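Local coordinates for protein tRNA (Adenine(22)-N(1))-methyltransferase (Mycoplasma capricolum subsp. capricolum, PDB 6QE6) that probably methylates N1 of adenine 22 in tRNA, using S-adenosyl-L-methionine as methyl donor, and here holds the cofactor product S-adenosyl-L-homocysteine, at residues 40-45 with 110-115; 133-138 with 169-174; 61-66 with 102-107. All coordinates share one frame; numbering follows the deposited sequence.

Interaction 1: residues 40-45 with 110-115; sequences ADIGTD and VTICGL. With SAH (S-adenosyl-L-homocysteine), chain C.
Thr111 and Asp41 meet because their first torsions bring both polar ends together over the same face of the sheet, above two neighbouring strands: OG1 of Thr111 sits between its own backbone N and carbonyl carbon (chi1 58°), while CG of Asp41 swings anti to the backbone N (chi1 -167°). The two side chains run slantwise across each other, and the Thr111 OG1 hydroxyl donates to Asp41 OD1 at 3.0 Å, arriving from well above the carboxylate plane. The other oxygen, OD2, accepts from Thr44 OG1 at 2.9 Å, so two hydroxyls grip one buried carboxylate and restrain its rotation, tying the turn after strand 36-42 back to the strand itself. Leu49 and Pro50 of helix 48-55 pack against Asp41 on this face. On the face bearing Ala40, Val110, Ile42 and Ile112 the chemistry is apolar. Ile42 CG1 lies 3.6 Å from Val110 CG1, and Ile42 CB rests against Ile112 CG1. The backbones pair as parallel strands, with Thr111 N to Ala40 O and the nearly straight Ile42 N to Thr111 O both 2.8 Å long. Beyond these pairs the strands' ends diverge around the ligand. Gly43 O accepts from the amino N of S-adenosyl-L-homocysteine at 2.8 Å, and Cys113 O takes a weak second bond from the same nitrogen. Ile42 CG2 reaches adenine C2 at 3.8 Å, whereas a Leu115 methyl, CD2, touches the nucleoside at C8 and O4'. Gly43 turns the chain with positive phi directly beside the ribose. Adjacent parallel strands that open at their C-terminal ends onto the cofactor site, with a glycine turn after the first, are the hallmark of the Rossmann-like class I methyltransferase fold.

Interaction 2: residues 133-138 with 169-174; sequences NYIICS and YWLIEI
Ile136 packs beside Ile172 in the antiparallel part of the mixed methyltransferase sheet, where strand 168-175 reverses direction next to strand 133-138. The middle is close-knit. Side by side and pointing the same way, the two isoleucines touch through Ile136 CB and Ile172 CG2 at 3.9 Å; CG2 of Ile172 stands between its backbone N and carbonyl carbon (chi1 180° for CG1), which aims that methyl at its neighbour and sends the CG1 branch away from strand 133-138; the side chain also packs on Ile156 of strand 155-163. Their own pair and the flanking pairs Tyr134-Ile174 and Ser138-Trp170 each contribute two backbone bonds, among them an almost linear one from Ile136 N to Ile172 O of 2.8 Å. Ile135 and Leu171, on the opposite face, touch more loosely, Ile135 CG2 staying 4.4 Å from Leu171 CD1, and Val29 of helix 24-31 packs against both residues. Water enters at the Asn133 end, where one molecule donates to both Asn133 OD1 and Glu173 OE2, while Asn133 ND2 is held by Asp108 O. At the other end Tyr169 packs against Arg25, a cofactor-binding residue. There Cys137 SG leans obliquely toward the Tyr169 ring, 5.1 Å from its centroid, and lies 3.9 Å from Tyr169 CB.

Interaction 3: residues 61-66 with 102-107; sequences IAYACD and KEILNI. With SAH (S-adenosyl-L-homocysteine), chain C.
The 61-63 part of strand 59-66 meets the irregular segment 102-107 nearly at right angles, the touching parts running 101° apart, and the nearest CA atoms, those of Tyr63 and Ile104, are 8.6 Å from each other, so side chains must span the gap. Tyr63 does so with its whole ring. Its hydroxyl OH accepts an almost straight bond from Leu105 N (3.1 Å, 175° at the hydrogen). A water in the ring plane binds OH at 2.8 Å and donates to Glu103 O, giving the phenol a second link to the same loop. Ile104 lays its CD1 methyl over one face of the ring, 4.2 Å from the centroid, in a CH-pi contact, while its CG2 branch reaches Tyr63 CE2 at 3.9 Å. Beside the exposed Leu105, Ile61 CD1 touches Leu105 CD1 at 4.3 Å. Farther along the strand, Asp66 holds both ribose hydroxyls of S-adenosyl-L-homocysteine, OD1 taking O2' at 2.7 Å and OD2 taking O3'. In the sheet, strand 59-66 lies between strands 36-42 and 88-92, with Ala62 and Ala64 against Pro50 of helix 48-55, while Tyr63 joins it to the loop between strands 88-92 and 109-115.

In the fold
All three contacts involve the seven-stranded sheet, interaction 3 through strand 59-66 alone. Interactions 1 and 2 are buried and adjoin directly, because strands 109-115 and 133-138 are neighbours joined by backbone bonds such as Val110 N to Asn133 O; the first is parallel and the second antiparallel. Interaction 3 lies partly at the surface, about 19 Å between centres from interaction 2, and relies chiefly on one tyrosine where the others use strand pairing. It shares the strand 36-42 border with interaction 1: Asp41 N bonds to Tyr63 O. Both also touch the cofactor product, interaction 1 at its amino group, adenine and ribose, interaction 3 at the ribose hydroxyls, whereas the Cys137 side chain of interaction 2 stays about 6 Å away.

Interaction 1: residues 40-45 with 110-115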
loop_
_atom_site.group_PDB
_atom_site.type_symbol
_atom_site.label_atom_id
_atom_site.label_comp_id
_atom_site.label_asym_id
_atom_site.label_seq_id
_atom_site.Cartn_x
_atom_site.Cartn_y
_atom_site.Cartn_z
ATOM N N ALA A 40 -6.114 -12.070 0.819
ATOM C CA ALA A 40 -6.799 -11.614 -0.385
ATOM C C ALA A 40 -5.941 -10.572 -1.097
ATOM O O ALA A 40 -5.555 -9.564 -0.498
ATOM C CB ALA A 40 -8.183 -11.054 -0.058
ATOM N N ASP A 41 -5.634 -10.815 -2.367
ATOM C CA ASP A 41 -4.906 -9.858 -3.196
ATOM C C ASP A 41 -5.935 -9.065 -3.991
ATOM O O ASP A 41 -6.652 -9.628 -4.824
ATOM C CB ASP A 41 -3.919 -10.574 -4.115
ATOM C CG ASP A 41 -2.906 -9.630 -4.768
ATOM O OD1 ASP A 41 -2.739 -8.456 -4.325
ATOM O OD2 ASP A 41 -2.252 -10.094 -5.729
ATOM N N ILE A 42 -6.028 -7.769 -3.719
ATOM C CA ILE A 42 -6.945 -6.898 -4.438
ATOM C C ILE A 42 -6.221 -6.292 -5.628
ATOM O O ILE A 42 -5.175 -5.648 -5.466
ATOM C CB ILE A 42 -7.496 -5.805 -3.519
ATOM C CG1 ILE A 42 -7.983 -6.412 -2.207
ATOM C CG2 ILE A 42 -8.588 -5.034 -4.241
ATOM C CD1 ILE A 42 -9.068 -7.485 -2.389
ATOM N N GLY A 43 -6.794 -6.451 -6.817
ATOM C CA GLY A 43 -6.107 -6.027 -8.028
ATOM C C GLY A 43 -4.995 -6.972 -8.436
ATOM O O GLY A 43 -3.893 -6.530 -8.793
ATOM N N THR A 44 -5.265 -8.272 -8.400
ATOM C CA THR A 44 -4.218 -9.282 -8.450
ATOM C C THR A 44 -3.597 -9.424 -9.831
ATOM O O THR A 44 -2.520 -10.018 -9.946
ATOM C CB THR A 44 -4.787 -10.632 -7.994
ATOM O OG1 THR A 44 -3.715 -11.542 -7.753
ATOM C CG2 THR A 44 -5.705 -11.214 -9.054
ATOM N N ASP A 45 -4.243 -8.897 -10.867
ATOM C CA ASP A 45 -3.743 -8.985 -12.233
ATOM C C ASP A 45 -3.527 -10.439 -12.638
ATOM O O ASP A 45 -4.490 -11.131 -12.969
ATOM C CB ASP A 45 -2.455 -8.191 -12.398
ATOM C CG ASP A 45 -1.913 -8.277 -13.804
ATOM O OD1 ASP A 45 -2.722 -8.187 -14.757
ATOM O OD2 ASP A 45 -0.687 -8.472 -13.954
ATOM N N VAL A 110 -5.087 -8.537 3.732
ATOM C CA VAL A 110 -5.467 -8.051 2.422
ATOM C C VAL A 110 -4.294 -7.259 1.865
ATOM O O VAL A 110 -3.759 -6.373 2.544
ATOM C CB VAL A 110 -6.740 -7.204 2.497
ATOM C CG1 VAL A 110 -6.931 -6.464 1.204
ATOM C CG2 VAL A 110 -7.925 -8.119 2.804
ATOM N N THR A 111 -3.850 -7.614 0.662
ATOM C CA THR A 111 -2.800 -6.875 -0.019
ATOM C C THR A 111 -3.402 -6.120 -1.189
ATOM O O THR A 111 -4.268 -6.643 -1.902
ATOM C CB THR A 111 -1.658 -7.774 -0.507
ATOM O OG1 THR A 111 -2.164 -8.781 -1.397
ATOM C CG2 THR A 111 -0.966 -8.427 0.681
ATOM N N ILE A 112 -2.971 -4.869 -1.338
ATOM C CA ILE A 112 -3.383 -3.991 -2.417
ATOM C C ILE A 112 -2.105 -3.386 -2.958
ATOM O O ILE A 112 -1.463 -2.578 -2.271
ATOM C CB ILE A 112 -4.344 -2.894 -1.946
ATOM C CG1 ILE A 112 -5.521 -3.502 -1.188
ATOM C CG2 ILE A 112 -4.803 -2.072 -3.124
ATOM C CD1 ILE A 112 -6.325 -2.507 -0.368
ATOM N N CYS A 113 -1.724 -3.769 -4.178
ATOM C CA CYS A 113 -0.461 -3.338 -4.756
ATOM C C CYS A 113 -0.679 -2.769 -6.149
ATOM O O CYS A 113 -1.475 -3.294 -6.936
ATOM C CB CYS A 113 0.540 -4.499 -4.806
ATOM S SG CYS A 113 0.698 -5.357 -3.206
ATOM N N GLY A 114 0.032 -1.684 -6.444
ATOM C CA GLY A 114 0.001 -1.126 -7.780
ATOM C C GLY A 114 -1.199 -0.265 -8.097
ATOM O O GLY A 114 -1.604 -0.196 -9.259
ATOM N N LEU A 115 -1.793 0.379 -7.094
ATOM C CA LEU A 115 -2.825 1.382 -7.296
ATOM C C LEU A 115 -2.401 2.668 -6.601
ATOM O O LEU A 115 -1.452 2.689 -5.808
ATOM C CB LEU A 115 -4.184 0.889 -6.784
ATOM C CG LEU A 115 -4.718 -0.410 -7.414
ATOM C CD1 LEU A 115 -5.947 -0.926 -6.693
ATOM C CD2 LEU A 115 -5.007 -0.246 -8.926
HETATM N N SAH C . -1.155 -6.399 -8.199
HETATM C CA SAH C . -0.250 -6.246 -9.333
HETATM C CB SAH C . -0.971 -5.593 -10.521
HETATM C CG SAH C . -1.419 -4.141 -10.348
HETATM S SD SAH C . -2.121 -3.463 -11.875
HETATM C C SAH C . 0.991 -5.430 -8.959
HETATM O O SAH C . 0.987 -4.688 -7.971
HETATM O OXT SAH C . 2.024 -5.489 -9.636
HETATM C "C5'" SAH C . -3.618 -2.927 -11.015
HETATM C "C4'" SAH C . -4.719 -3.980 -11.074
HETATM O "O4'" SAH C . -5.759 -3.606 -10.201
HETATM C "C3'" SAH C . -5.351 -4.085 -12.450
HETATM O "O3'" SAH C . -5.371 -5.436 -12.853
HETATM C "C2'" SAH C . -6.773 -3.582 -12.271
HETATM O "O2'" SAH C . -7.642 -4.336 -13.071
HETATM C "C1'" SAH C . -7.016 -3.808 -10.795
HETATM N N9 SAH C . -7.955 -2.858 -10.198
HETATM C C8 SAH C . -8.072 -1.524 -10.466
HETATM N N7 SAH C . -9.059 -1.026 -9.673
HETATM C C5 SAH C . -9.555 -2.011 -8.915
HETATM C C6 SAH C . -10.562 -2.039 -7.963
HETATM N N6 SAH C . -11.237 -0.935 -7.649
HETATM N N1 SAH C . -10.859 -3.232 -7.344
HETATM C C2 SAH C . -10.162 -4.382 -7.658
HETATM N N3 SAH C . -9.165 -4.336 -8.609
HETATM C C4 SAH C . -8.867 -3.169 -9.226
#

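Interaction 2: residues 133-138 with 169-174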
loop_
_atom_site.group_PDB
_atom_site.type_symbol
_atom_site.label_atom_id
_atom_site.label_comp_id
_atom_site.label_asym_id
_atom_site.label_seq_id
_atom_site.Cartn_x
_atom_site.Cartn_y
_atom_site.Cartn_z
ATOM N N ASN A 133 -5.440 -7.389 8.681
ATOM C CA ASN A 133 -4.265 -6.592 8.355
ATOM C C ASN A 133 -4.299 -6.212 6.887
ATOM O O ASN A 133 -4.798 -6.961 6.050
ATOM C CB ASN A 133 -2.942 -7.318 8.592
ATOM C CG ASN A 133 -2.782 -7.805 9.991
ATOM O OD1 ASN A 133 -2.358 -7.060 10.878
ATOM N ND2 ASN A 133 -3.094 -9.077 10.204
ATOM N N TYR A 134 -3.749 -5.043 6.585
ATOM C CA TYR A 134 -3.521 -4.626 5.218
ATOM C C TYR A 134 -2.029 -4.515 4.995
ATOM O O TYR A 134 -1.297 -4.041 5.871
ATOM C CB TYR A 134 -4.179 -3.282 4.910
ATOM C CG TYR A 134 -5.679 -3.349 4.898
ATOM C CD1 TYR A 134 -6.363 -3.708 3.742
ATOM C CD2 TYR A 134 -6.416 -3.069 6.047
ATOM C CE1 TYR A 134 -7.730 -3.784 3.725
ATOM C CE2 TYR A 134 -7.788 -3.136 6.035
ATOM C CZ TYR A 134 -8.441 -3.492 4.879
ATOM O OH TYR A 134 -9.812 -3.555 4.866
ATOM N N ILE A 135 -1.582 -4.960 3.830
ATOM C CA ILE A 135 -0.314 -4.511 3.279
ATOM C C ILE A 135 -0.628 -3.800 1.976
ATOM O O ILE A 135 -1.170 -4.406 1.044
ATOM C CB ILE A 135 0.671 -5.665 3.059
ATOM C CG1 ILE A 135 0.832 -6.466 4.357
ATOM C CG2 ILE A 135 2.006 -5.114 2.521
ATOM C CD1 ILE A 135 1.582 -7.735 4.167
ATOM N N ILE A 136 -0.290 -2.519 1.910
ATOM C CA ILE A 136 -0.559 -1.697 0.744
ATOM C C ILE A 136 0.763 -1.238 0.134
ATOM O O ILE A 136 1.698 -0.858 0.847
ATOM C CB ILE A 136 -1.457 -0.507 1.126
ATOM C CG1 ILE A 136 -2.850 -1.043 1.498
ATOM C CG2 ILE A 136 -1.485 0.526 0.009
ATOM C CD1 ILE A 136 -3.526 -0.285 2.615
ATOM N N CYS A 137 0.845 -1.313 -1.189
ATOM C CA CYS A 137 1.979 -0.806 -1.959
ATOM C C CYS A 137 1.415 0.207 -2.955
ATOM O O CYS A 137 1.104 -0.132 -4.097
ATOM C CB CYS A 137 2.737 -1.952 -2.656
ATOM S SG CYS A 137 4.237 -1.417 -3.497
ATOM N N SER A 138 1.275 1.449 -2.508
ATOM C CA SER A 138 0.715 2.514 -3.333
ATOM C C SER A 138 1.781 3.132 -4.228
ATOM O O SER A 138 2.960 3.216 -3.866
ATOM C CB SER A 138 0.100 3.598 -2.453
ATOM O OG SER A 138 -0.562 4.568 -3.234
ATOM N N TYR A 169 7.278 3.988 -4.895
ATOM C CA TYR A 169 6.204 3.224 -4.285
ATOM C C TYR A 169 6.246 3.384 -2.773
ATOM O O TYR A 169 7.321 3.461 -2.168
ATOM C CB TYR A 169 6.301 1.748 -4.645
ATOM C CG TYR A 169 6.136 1.491 -6.115
ATOM C CD1 TYR A 169 7.240 1.481 -6.969
ATOM C CD2 TYR A 169 4.876 1.255 -6.651
ATOM C CE1 TYR A 169 7.086 1.249 -8.293
ATOM C CE2 TYR A 169 4.716 1.021 -7.984
ATOM C CZ TYR A 169 5.821 1.028 -8.806
ATOM O OH TYR A 169 5.658 0.791 -10.150
ATOM N N TRP A 170 5.063 3.401 -2.172
ATOM C CA TRP A 170 4.902 3.653 -0.750
ATOM C C TRP A 170 4.298 2.395 -0.145
ATOM O O TRP A 170 3.143 2.052 -0.419
ATOM C CB TRP A 170 4.019 4.880 -0.506
ATOM C CG TRP A 170 4.657 6.244 -0.780
ATOM C CD1 TRP A 170 5.121 7.123 0.151
ATOM C CD2 TRP A 170 4.852 6.885 -2.059
ATOM N NE1 TRP A 170 5.602 8.263 -0.455
ATOM C CE2 TRP A 170 5.454 8.139 -1.810
ATOM C CE3 TRP A 170 4.590 6.514 -3.382
ATOM C CZ2 TRP A 170 5.789 9.031 -2.841
ATOM C CZ3 TRP A 170 4.914 7.389 -4.392
ATOM C CH2 TRP A 170 5.511 8.641 -4.118
ATOM N N LEU A 171 5.072 1.693 0.657
ATOM C CA LEU A 171 4.588 0.469 1.260
ATOM C C LEU A 171 4.216 0.749 2.708
ATOM O O LEU A 171 5.008 1.337 3.449
ATOM C CB LEU A 171 5.642 -0.635 1.157
ATOM C CG LEU A 171 5.286 -1.961 1.824
ATOM C CD1 LEU A 171 5.603 -3.137 0.938
ATOM C CD2 LEU A 171 6.046 -2.074 3.126
ATOM N N ILE A 172 3.013 0.326 3.101
ATOM C CA ILE A 172 2.501 0.566 4.440
ATOM C C ILE A 172 1.719 -0.666 4.894
ATOM O O ILE A 172 0.922 -1.231 4.134
ATOM C CB ILE A 172 1.642 1.854 4.495
ATOM C CG1 ILE A 172 1.098 2.092 5.915
ATOM C CG2 ILE A 172 0.557 1.849 3.417
ATOM C CD1 ILE A 172 0.345 3.410 6.109
ATOM N N GLU A 173 1.993 -1.116 6.114
ATOM C CA GLU A 173 1.339 -2.272 6.707
ATOM C C GLU A 173 0.503 -1.802 7.894
ATOM O O GLU A 173 1.014 -1.132 8.798
ATOM C CB GLU A 173 2.348 -3.338 7.155
ATOM C CG GLU A 173 1.736 -4.328 8.162
ATOM C CD GLU A 173 2.516 -5.637 8.316
ATOM O OE1 GLU A 173 3.714 -5.676 7.944
ATOM O OE2 GLU A 173 1.930 -6.629 8.823
ATOM N N ILE A 174 -0.779 -2.150 7.885
ATOM C CA ILE A 174 -1.726 -1.707 8.896
ATOM C C ILE A 174 -2.226 -2.935 9.649
ATOM O O ILE A 174 -2.760 -3.871 9.032
ATOM C CB ILE A 174 -2.887 -0.920 8.268
ATOM C CG1 ILE A 174 -2.339 0.304 7.532
ATOM C CG2 ILE A 174 -3.915 -0.514 9.328
ATOM C CD1 ILE A 174 -3.369 1.002 6.685
HETATM O O HOH W 1 0.191 -6.262 10.855
#

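Interaction 3: residues 61-66 with 102-107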
loop_
_atom_site.group_PDB
_atom_site.type_symbol
_atom_site.label_atom_id
_atom_site.label_comp_id
_atom_site.label_asym_id
_atom_site.label_seq_id
_atom_site.Cartn_x
_atom_site.Cartn_y
_atom_site.Cartn_z
ATOM N N ILE A 61 -4.573 -20.551 1.874
ATOM C CA ILE A 61 -5.367 -20.238 0.694
ATOM C C ILE A 61 -5.219 -18.756 0.340
ATOM O O ILE A 61 -4.740 -17.934 1.131
ATOM C CB ILE A 61 -6.859 -20.613 0.870
ATOM C CG1 ILE A 61 -7.536 -19.728 1.904
ATOM C CG2 ILE A 61 -7.022 -22.091 1.216
ATOM C CD1 ILE A 61 -9.028 -19.603 1.665
ATOM N N ALA A 62 -5.623 -18.422 -0.883
ATOM C CA ALA A 62 -5.592 -17.039 -1.329
ATOM C C ALA A 62 -6.822 -16.741 -2.172
ATOM O O ALA A 62 -7.258 -17.565 -2.983
ATOM C CB ALA A 62 -4.319 -16.718 -2.132
ATOM N N TYR A 63 -7.385 -15.565 -1.952
ATOM C CA TYR A 63 -8.382 -14.978 -2.836
ATOM C C TYR A 63 -7.686 -14.020 -3.805
ATOM O O TYR A 63 -7.061 -13.042 -3.376
ATOM C CB TYR A 63 -9.441 -14.250 -2.012
ATOM C CG TYR A 63 -10.179 -15.160 -1.078
ATOM C CD1 TYR A 63 -11.015 -16.169 -1.556
ATOM C CD2 TYR A 63 -10.050 -15.016 0.281
ATOM C CE1 TYR A 63 -11.697 -17.007 -0.676
ATOM C CE2 TYR A 63 -10.724 -15.837 1.153
ATOM C CZ TYR A 63 -11.543 -16.824 0.684
ATOM O OH TYR A 63 -12.196 -17.617 1.610
ATOM N N ALA A 64 -7.784 -14.296 -5.097
ATOM C CA ALA A 64 -7.110 -13.501 -6.129
ATOM C C ALA A 64 -8.173 -12.681 -6.856
ATOM O O ALA A 64 -8.877 -13.197 -7.728
ATOM C CB ALA A 64 -6.331 -14.395 -7.083
ATOM N N CYS A 65 -8.278 -11.404 -6.496
ATOM C CA CYS A 65 -9.424 -10.566 -6.831
ATOM C C CYS A 65 -9.051 -9.491 -7.836
ATOM O O CYS A 65 -7.962 -8.914 -7.774
ATOM C CB CYS A 65 -9.995 -9.878 -5.586
ATOM S SG CYS A 65 -9.977 -10.895 -4.087
ATOM N N ASP A 66 -9.981 -9.200 -8.732
ATOM C CA ASP A 66 -9.817 -8.109 -9.668
ATOM C C ASP A 66 -11.186 -7.553 -10.044
ATOM O O ASP A 66 -12.196 -8.262 -10.049
ATOM C CB ASP A 66 -9.041 -8.550 -10.914
ATOM C CG ASP A 66 -8.309 -7.390 -11.580
ATOM O OD1 ASP A 66 -8.986 -6.419 -11.981
ATOM O OD2 ASP A 66 -7.062 -7.426 -11.679
ATOM N N LYS A 102 -20.772 -15.042 2.323
ATOM C CA LYS A 102 -20.772 -15.987 3.442
ATOM C C LYS A 102 -19.654 -17.022 3.330
ATOM O O LYS A 102 -19.211 -17.563 4.347
ATOM C CB LYS A 102 -22.133 -16.693 3.536
ATOM C CG LYS A 102 -23.384 -15.829 3.223
ATOM C CD LYS A 102 -23.297 -14.387 3.777
ATOM C CE LYS A 102 -24.643 -13.655 3.727
ATOM N NZ LYS A 102 -24.904 -12.874 4.974
ATOM N N GLU A 103 -19.193 -17.311 2.115
ATOM C CA GLU A 103 -18.136 -18.290 1.875
ATOM C C GLU A 103 -16.725 -17.707 1.983
ATOM O O GLU A 103 -15.758 -18.474 2.044
ATOM C CB GLU A 103 -18.325 -18.923 0.491
ATOM C CG GLU A 103 -18.049 -17.977 -0.684
ATOM C CD GLU A 103 -19.281 -17.164 -1.126
ATOM O OE1 GLU A 103 -20.409 -17.455 -0.637
ATOM O OE2 GLU A 103 -19.111 -16.243 -1.981
ATOM N N ILE A 104 -16.578 -16.384 2.012
ATOM C CA ILE A 104 -15.273 -15.781 2.264
ATOM C C ILE A 104 -14.937 -15.942 3.740
ATOM O O ILE A 104 -15.695 -15.497 4.614
ATOM C CB ILE A 104 -15.259 -14.306 1.847
ATOM C CG1 ILE A 104 -15.677 -14.175 0.386
ATOM C CG2 ILE A 104 -13.876 -13.731 2.024
ATOM C CD1 ILE A 104 -14.917 -15.082 -0.513
ATOM N N LEU A 105 -13.807 -16.592 4.026
ATOM C CA LEU A 105 -13.361 -16.775 5.400
ATOM C C LEU A 105 -12.695 -15.508 5.934
ATOM O O LEU A 105 -12.363 -14.581 5.187
ATOM C CB LEU A 105 -12.356 -17.919 5.523
ATOM C CG LEU A 105 -12.513 -19.291 4.885
ATOM C CD1 LEU A 105 -11.306 -20.104 5.307
ATOM C CD2 LEU A 105 -13.807 -19.973 5.300
ATOM N N ASN A 106 -12.486 -15.493 7.253
ATOM C CA ASN A 106 -11.647 -14.477 7.875
ATOM C C ASN A 106 -10.302 -14.393 7.169
ATOM O O ASN A 106 -9.676 -15.416 6.874
ATOM C CB ASN A 106 -11.422 -14.800 9.349
ATOM C CG ASN A 106 -12.609 -14.478 10.198
ATOM O OD1 ASN A 106 -13.580 -13.889 9.731
ATOM N ND2 ASN A 106 -12.542 -14.854 11.463
ATOM N N ILE A 107 -9.846 -13.167 6.931
ATOM C CA ILE A 107 -8.665 -12.908 6.113
ATOM C C ILE A 107 -7.580 -12.311 7.000
ATOM O O ILE A 107 -7.796 -11.280 7.646
ATOM C CB ILE A 107 -9.006 -11.985 4.929
ATOM C CG1 ILE A 107 -9.969 -12.696 3.976
ATOM C CG2 ILE A 107 -7.738 -11.531 4.189
ATOM C CD1 ILE A 107 -10.738 -11.758 3.094
HETATM N N SAH C . -1.155 -6.399 -8.199
HETATM C CA SAH C . -0.250 -6.246 -9.333
HETATM C CB SAH C . -0.971 -5.593 -10.521
HETATM C CG SAH C . -1.419 -4.141 -10.348
HETATM S SD SAH C . -2.121 -3.463 -11.875
HETATM C C SAH C . 0.991 -5.430 -8.959
HETATM O O SAH C . 0.987 -4.688 -7.971
HETATM O OXT SAH C . 2.024 -5.489 -9.636
HETATM C "C5'" SAH C . -3.618 -2.927 -11.015
HETATM C "C4'" SAH C . -4.719 -3.980 -11.074
HETATM O "O4'" SAH C . -5.759 -3.606 -10.201
HETATM C "C3'" SAH C . -5.351 -4.085 -12.450
HETATM O "O3'" SAH C . -5.371 -5.436 -12.853
HETATM C "C2'" SAH C . -6.773 -3.582 -12.271
HETATM O "O2'" SAH C . -7.642 -4.336 -13.071
HETATM C "C1'" SAH C . -7.016 -3.808 -10.795
HETATM N N9 SAH C . -7.955 -2.858 -10.198
HETATM C C8 SAH C . -8.072 -1.524 -10.466
HETATM N N7 SAH C . -9.059 -1.026 -9.673
HETATM C C5 SAH C . -9.555 -2.011 -8.915
HETATM C C6 SAH C . -10.562 -2.039 -7.963
HETATM N N6 SAH C . -11.237 -0.935 -7.649
HETATM N N1 SAH C . -10.859 -3.232 -7.344
HETATM C C2 SAH C . -10.162 -4.382 -7.658
HETATM N N3 SAH C . -9.165 -4.336 -8.609
HETATM C C4 SAH C . -8.867 -3.169 -9.226
HETATM O O HOH W 2 -13.708 -19.512 0.169
#